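Local atomic coordinates of regulatory protein SWI6 (Saccharomyces cerevisiae, PDB entry 2XFV), a protein that joins Swi4 or Mbp1 in the SBF and MBF transcription complexes that drive cell-cycle-dependent gene expression. Residues A1-H12 and P16-F28. Numbering follows the deposited sequence. Where two conformers were deposited one is given.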
loop_
_atom_site.group_PDB
_atom_site.type_symbol
_atom_site.label_atom_id
_atom_site.label_comp_id
_atom_site.label_asym_id
_atom_site.label_seq_id
_atom_site.Cartn_x
_atom_site.Cartn_y
_atom_site.Cartn_z
ATOM N N ALA A 1 -24.825 2.108 -3.502
ATOM C CA ALA A 1 -24.601 3.114 -4.542
ATOM C C ALA A 1 -23.170 2.968 -5.047
ATOM O O ALA A 1 -22.352 2.358 -4.378
ATOM C CB ALA A 1 -24.832 4.509 -3.994
ATOM N N LEU A 2 -22.867 3.515 -6.223
ATOM C CA LEU A 2 -21.491 3.452 -6.740
ATOM C C LEU A 2 -20.709 4.691 -6.300
ATOM O O LEU A 2 -21.247 5.803 -6.299
ATOM C CB LEU A 2 -21.493 3.348 -8.274
ATOM C CG LEU A 2 -22.124 2.089 -8.879
ATOM C CD1 LEU A 2 -22.097 2.151 -10.393
ATOM C CD2 LEU A 2 -21.416 0.834 -8.408
ATOM N N GLU A 3 -19.460 4.484 -5.894
ATOM C CA GLU A 3 -18.564 5.572 -5.504
ATOM C C GLU A 3 -17.366 5.459 -6.420
ATOM O O GLU A 3 -16.937 4.355 -6.746
ATOM C CB GLU A 3 -18.112 5.390 -4.047
ATOM C CG GLU A 3 -19.257 5.494 -3.038
ATOM C CD GLU A 3 -18.884 5.011 -1.634
ATOM O OE1 GLU A 3 -17.745 4.540 -1.415
ATOM O OE2 GLU A 3 -19.747 5.102 -0.743
ATOM N N GLU A 4 -16.799 6.580 -6.837
ATOM C CA GLU A 4 -15.768 6.479 -7.859
ATOM C C GLU A 4 -14.664 7.529 -7.729
ATOM O O GLU A 4 -14.936 8.678 -7.407
ATOM C CB GLU A 4 -16.444 6.579 -9.224
ATOM C CG GLU A 4 -15.587 6.155 -10.374
ATOM C CD GLU A 4 -16.406 5.920 -11.625
ATOM O OE1 GLU A 4 -16.919 4.795 -11.790
ATOM O OE2 GLU A 4 -16.541 6.861 -12.433
ATOM N N VAL A 5 -13.423 7.110 -7.965
ATOM C CA VAL A 5 -12.308 8.046 -8.066
ATOM C C VAL A 5 -11.464 7.645 -9.269
ATOM O O VAL A 5 -11.250 6.461 -9.527
ATOM C CB VAL A 5 -11.434 8.062 -6.787
ATOM C CG1 VAL A 5 -10.891 6.677 -6.492
ATOM C CG2 VAL A 5 -10.293 9.062 -6.930
ATOM N N VAL A 6 -11.010 8.636 -10.024
ATOM C CA VAL A 6 -10.148 8.349 -11.172
ATOM C C VAL A 6 -8.840 9.129 -11.093
ATOM O O VAL A 6 -8.819 10.292 -10.684
ATOM C CB VAL A 6 -10.854 8.628 -12.527
ATOM C CG1 VAL A 6 -11.213 10.099 -12.663
ATOM C CG2 VAL A 6 -9.980 8.179 -13.692
ATOM N N ARG A 7 -7.747 8.478 -11.479
ATOM C CA ARG A 7 -6.448 9.128 -11.565
ATOM C C ARG A 7 -5.829 8.764 -12.910
ATOM O O ARG A 7 -6.250 7.795 -13.536
ATOM C CB ARG A 7 -5.554 8.665 -10.410
ATOM C CG ARG A 7 -6.073 9.070 -9.033
ATOM C CD ARG A 7 -5.876 10.574 -8.811
ATOM N NE ARG A 7 -6.982 11.183 -8.070
ATOM C CZ ARG A 7 -7.100 11.146 -6.746
ATOM N NH1 ARG A 7 -6.182 10.527 -6.020
ATOM N NH2 ARG A 7 -8.131 11.726 -6.148
ATOM N N TYR A 8 -4.839 9.531 -13.354
ATOM C CA TYR A 8 -4.247 9.331 -14.678
ATOM C C TYR A 8 -2.737 9.152 -14.602
ATOM O O TYR A 8 -2.076 9.738 -13.741
ATOM C CB TYR A 8 -4.565 10.529 -15.591
ATOM C CG TYR A 8 -6.049 10.728 -15.781
ATOM C CD1 TYR A 8 -6.723 10.114 -16.835
ATOM C CD2 TYR A 8 -6.785 11.494 -14.885
ATOM C CE1 TYR A 8 -8.090 10.276 -16.997
ATOM C CE2 TYR A 8 -8.149 11.666 -15.045
ATOM C CZ TYR A 8 -8.795 11.052 -16.099
ATOM O OH TYR A 8 -10.155 11.218 -16.253
ATOM N N LEU A 9 -2.190 8.361 -15.517
ATOM C CA LEU A 9 -0.739 8.211 -15.608
ATOM C C LEU A 9 -0.283 8.147 -17.059
ATOM O O LEU A 9 -1.073 8.368 -17.978
ATOM C CB LEU A 9 -0.266 6.968 -14.844
ATOM C CG LEU A 9 -0.969 5.663 -15.197
ATOM C CD1 LEU A 9 0.028 4.529 -15.343
ATOM C CD2 LEU A 9 -2.012 5.341 -14.140
ATOM N N GLY A 10 0.995 7.842 -17.263
ATOM C CA GLY A 10 1.583 7.892 -18.591
ATOM C C GLY A 10 2.150 9.269 -18.898
ATOM O O GLY A 10 1.808 10.257 -18.240
ATOM N N PRO A 11 3.016 9.348 -19.920
ATOM C CA PRO A 11 3.746 10.585 -20.224
ATOM C C PRO A 11 2.834 11.760 -20.586
ATOM O O PRO A 11 3.248 12.908 -20.444
ATOM C CB PRO A 11 4.642 10.189 -21.409
ATOM C CG PRO A 11 3.999 9.001 -22.007
ATOM C CD PRO A 11 3.335 8.266 -20.867
ATOM N N HIS A 12 1.608 11.483 -21.021
ATOM C CA HIS A 12 0.677 12.553 -21.366
ATOM C C HIS A 12 -0.633 12.455 -20.578
ATOM O O HIS A 12 -1.651 13.001 -20.999
ATOM C CB HIS A 12 0.399 12.550 -22.873
ATOM C CG HIS A 12 1.633 12.669 -23.710
ATOM N ND1 HIS A 12 2.202 11.593 -24.356
ATOM C CD2 HIS A 12 2.414 13.736 -23.998
ATOM C CE1 HIS A 12 3.279 11.992 -25.007
ATOM N NE2 HIS A 12 3.430 13.289 -24.806
ATOM N N PRO A 16 -6.005 6.089 -17.866
ATOM C CA PRO A 16 -6.816 6.208 -16.651
ATOM C C PRO A 16 -6.829 4.940 -15.806
ATOM O O PRO A 16 -6.856 3.825 -16.332
ATOM C CB PRO A 16 -8.221 6.438 -17.214
ATOM C CG PRO A 16 -8.227 5.623 -18.480
ATOM C CD PRO A 16 -6.814 5.698 -19.037
ATOM N N LEU A 17 -6.818 5.109 -14.490
ATOM C CA LEU A 17 -7.207 4.020 -13.603
ATOM C C LEU A 17 -8.394 4.503 -12.781
ATOM O O LEU A 17 -8.277 5.479 -12.037
ATOM C CB LEU A 17 -6.059 3.538 -12.699
ATOM C CG LEU A 17 -6.508 2.391 -11.767
ATOM C CD1 LEU A 17 -7.170 1.226 -12.560
ATOM C CD2 LEU A 17 -5.354 1.877 -10.893
ATOM N N THR A 18 -9.537 3.838 -12.947
ATOM C CA THR A 18 -10.755 4.175 -12.203
ATOM C C THR A 18 -11.040 3.136 -11.114
ATOM O O THR A 18 -11.134 1.934 -11.395
ATOM C CB THR A 18 -11.981 4.263 -13.140
ATOM O OG1 THR A 18 -11.745 5.257 -14.143
ATOM C CG2 THR A 18 -13.250 4.636 -12.362
ATOM N N LEU A 19 -11.160 3.595 -9.870
ATOM C CA LEU A 19 -11.661 2.742 -8.792
ATOM C C LEU A 19 -13.161 2.990 -8.633
ATOM O O LEU A 19 -13.590 4.092 -8.300
ATOM C CB LEU A 19 -10.933 3.016 -7.473
ATOM C CG LEU A 19 -9.407 2.892 -7.537
ATOM C CD1 LEU A 19 -8.775 3.111 -6.148
ATOM C CD2 LEU A 19 -8.992 1.529 -8.107
ATOM N N THR A 20 -13.949 1.957 -8.896
ATOM C CA THR A 20 -15.403 2.007 -8.775
ATOM C C THR A 20 -15.813 1.048 -7.664
ATOM O O THR A 20 -15.619 -0.164 -7.792
ATOM C CB THR A 20 -16.083 1.594 -10.108
ATOM O OG1 THR A 20 -15.683 2.493 -11.157
ATOM C CG2 THR A 20 -17.625 1.622 -9.986
ATOM N N ARG A 21 -16.342 1.588 -6.563
ATOM C CA ARG A 21 -16.728 0.777 -5.400
ATOM C C ARG A 21 -18.258 0.691 -5.254
ATOM O O ARG A 21 -18.950 1.693 -5.412
ATOM C CB ARG A 21 -16.130 1.379 -4.109
ATOM C CG ARG A 21 -16.091 0.403 -2.909
ATOM C CD ARG A 21 -15.552 1.068 -1.621
ATOM N NE ARG A 21 -16.595 1.872 -0.994
ATOM C CZ ARG A 21 -17.304 1.500 0.068
ATOM N NH1 ARG A 21 -18.251 2.303 0.542
ATOM N NH2 ARG A 21 -17.074 0.334 0.660
ATOM N N ASP A 22 -18.771 -0.500 -4.951
ATOM C CA ASP A 22 -20.185 -0.682 -4.607
ATOM C C ASP A 22 -20.289 -0.550 -3.080
ATOM O O ASP A 22 -19.663 -1.309 -2.351
ATOM C CB ASP A 22 -20.668 -2.067 -5.058
ATOM C CG ASP A 22 -22.138 -2.321 -4.741
ATOM O OD1 ASP A 22 -22.567 -2.081 -3.601
ATOM O OD2 ASP A 22 -22.856 -2.811 -5.629
ATOM N N SER A 23 -21.055 0.433 -2.604
ATOM C CA SER A 23 -21.091 0.741 -1.168
ATOM C C SER A 23 -21.816 -0.327 -0.358
ATOM O O SER A 23 -21.679 -0.376 0.868
ATOM C CB SER A 23 -21.750 2.107 -0.926
ATOM O OG SER A 23 -23.140 2.042 -1.195
ATOM N N GLU A 24 -22.604 -1.165 -1.030
ATOM C CA GLU A 24 -23.321 -2.247 -0.346
ATOM C C GLU A 24 -22.452 -3.511 -0.150
ATOM O O GLU A 24 -22.489 -4.132 0.907
ATOM C CB GLU A 24 -24.652 -2.566 -1.052
ATOM C CG GLU A 24 -25.573 -1.325 -1.240
ATOM C CD GLU A 24 -26.896 -1.624 -1.969
ATOM O OE1 GLU A 24 -27.062 -1.232 -3.157
ATOM O OE2 GLU A 24 -27.782 -2.238 -1.348
ATOM N N THR A 25 -21.653 -3.874 -1.151
ATOM C CA THR A 25 -20.761 -5.036 -1.025
ATOM C C THR A 25 -19.362 -4.658 -0.539
ATOM O O THR A 25 -18.653 -5.484 0.045
ATOM C CB THR A 25 -20.607 -5.779 -2.370
ATOM O OG1 THR A 25 -19.939 -4.923 -3.304
ATOM C CG2 THR A 25 -21.974 -6.173 -2.933
ATOM N N GLY A 26 -18.945 -3.423 -0.813
ATOM C CA GLY A 26 -17.571 -3.016 -0.539
ATOM C C GLY A 26 -16.550 -3.407 -1.607
ATOM O O GLY A 26 -15.359 -3.110 -1.466
ATOM N N HIS A 27 -17.009 -4.052 -2.676
ATOM C CA HIS A 27 -16.120 -4.543 -3.741
ATOM C C HIS A 27 -15.866 -3.487 -4.821
ATOM O O HIS A 27 -16.615 -2.505 -4.918
ATOM C CB HIS A 27 -16.722 -5.798 -4.382
ATOM C CG HIS A 27 -17.016 -6.892 -3.393
ATOM N ND1 HIS A 27 -17.935 -7.889 -3.642
ATOM C CD2 HIS A 27 -16.516 -7.136 -2.160
ATOM C CE1 HIS A 27 -17.993 -8.703 -2.598
ATOM N NE2 HIS A 27 -17.139 -8.273 -1.687
ATOM N N PHE A 28 -14.819 -3.710 -5.621
ATOM C CA PHE A 28 -14.383 -2.784 -6.679
ATOM C C PHE A 28 -14.501 -3.455 -8.042
ATOM O O PHE A 28 -14.256 -4.644 -8.168
ATOM C CB PHE A 28 -12.910 -2.389 -6.459
ATOM C CG PHE A 28 -12.693 -1.505 -5.261
ATOM C CD1 PHE A 28 -12.605 -0.126 -5.414
ATOM C CD2 PHE A 28 -12.592 -2.051 -3.986
ATOM C CE1 PHE A 28 -12.394 0.702 -4.310
ATOM C CE2 PHE A 28 -12.405 -1.240 -2.878
ATOM C CZ PHE A 28 -12.302 0.136 -3.034
HETATM O O HOH W 1 -24.984 -0.427 -4.660
#
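Glu-3 and Arg-21 form a hydrogen-bonded pair in the antiparallel beta hairpin of strands 2-9 and 15-22, part of the Swi6 amino-terminal domain; the N-to-C directions of 2-9 and 16-22 lie 164° apart. Reciprocal N-H...O bonds at Glu-3/Arg-21, Val-5/Leu-19 and Arg-7/Leu-17 fix the register, with Arg-21 N to Glu-3 O at 2.8 Å.

The same first pair carries the salt bridge. Arg-21, bent at chi3, turns its guanidinium edge to the carboxylate: NE lies 2.9 Å and NH1 3.0 Å from Glu-3 OE1, both approaching from one face of the carboxylate. The carboxylate and guanidinium planes are 41° apart. With an alanine at Glu-3 the guanidinium is likely to lose its carboxylate mate and be freer to turn. Phe-105 of the second subunit packs on both residues.

Farther along the same face the contact is apolar: Val-5 CG1 meets Leu-19 CB at 3.8 Å; Leu-19 also touches Phe-33 and Phe-99. On the opposite face Tyr-8 CE1 lies 3.8 Å from Pro-16 CB, and Glu-4 CG passes 3.4 Å from Thr-18 CG2 before its carboxylate accepts the Thr-20 hydroxyl, Thr-20 OG1 to Glu-4 OE1 at 2.7 Å, on the anti side and 31° out of plane.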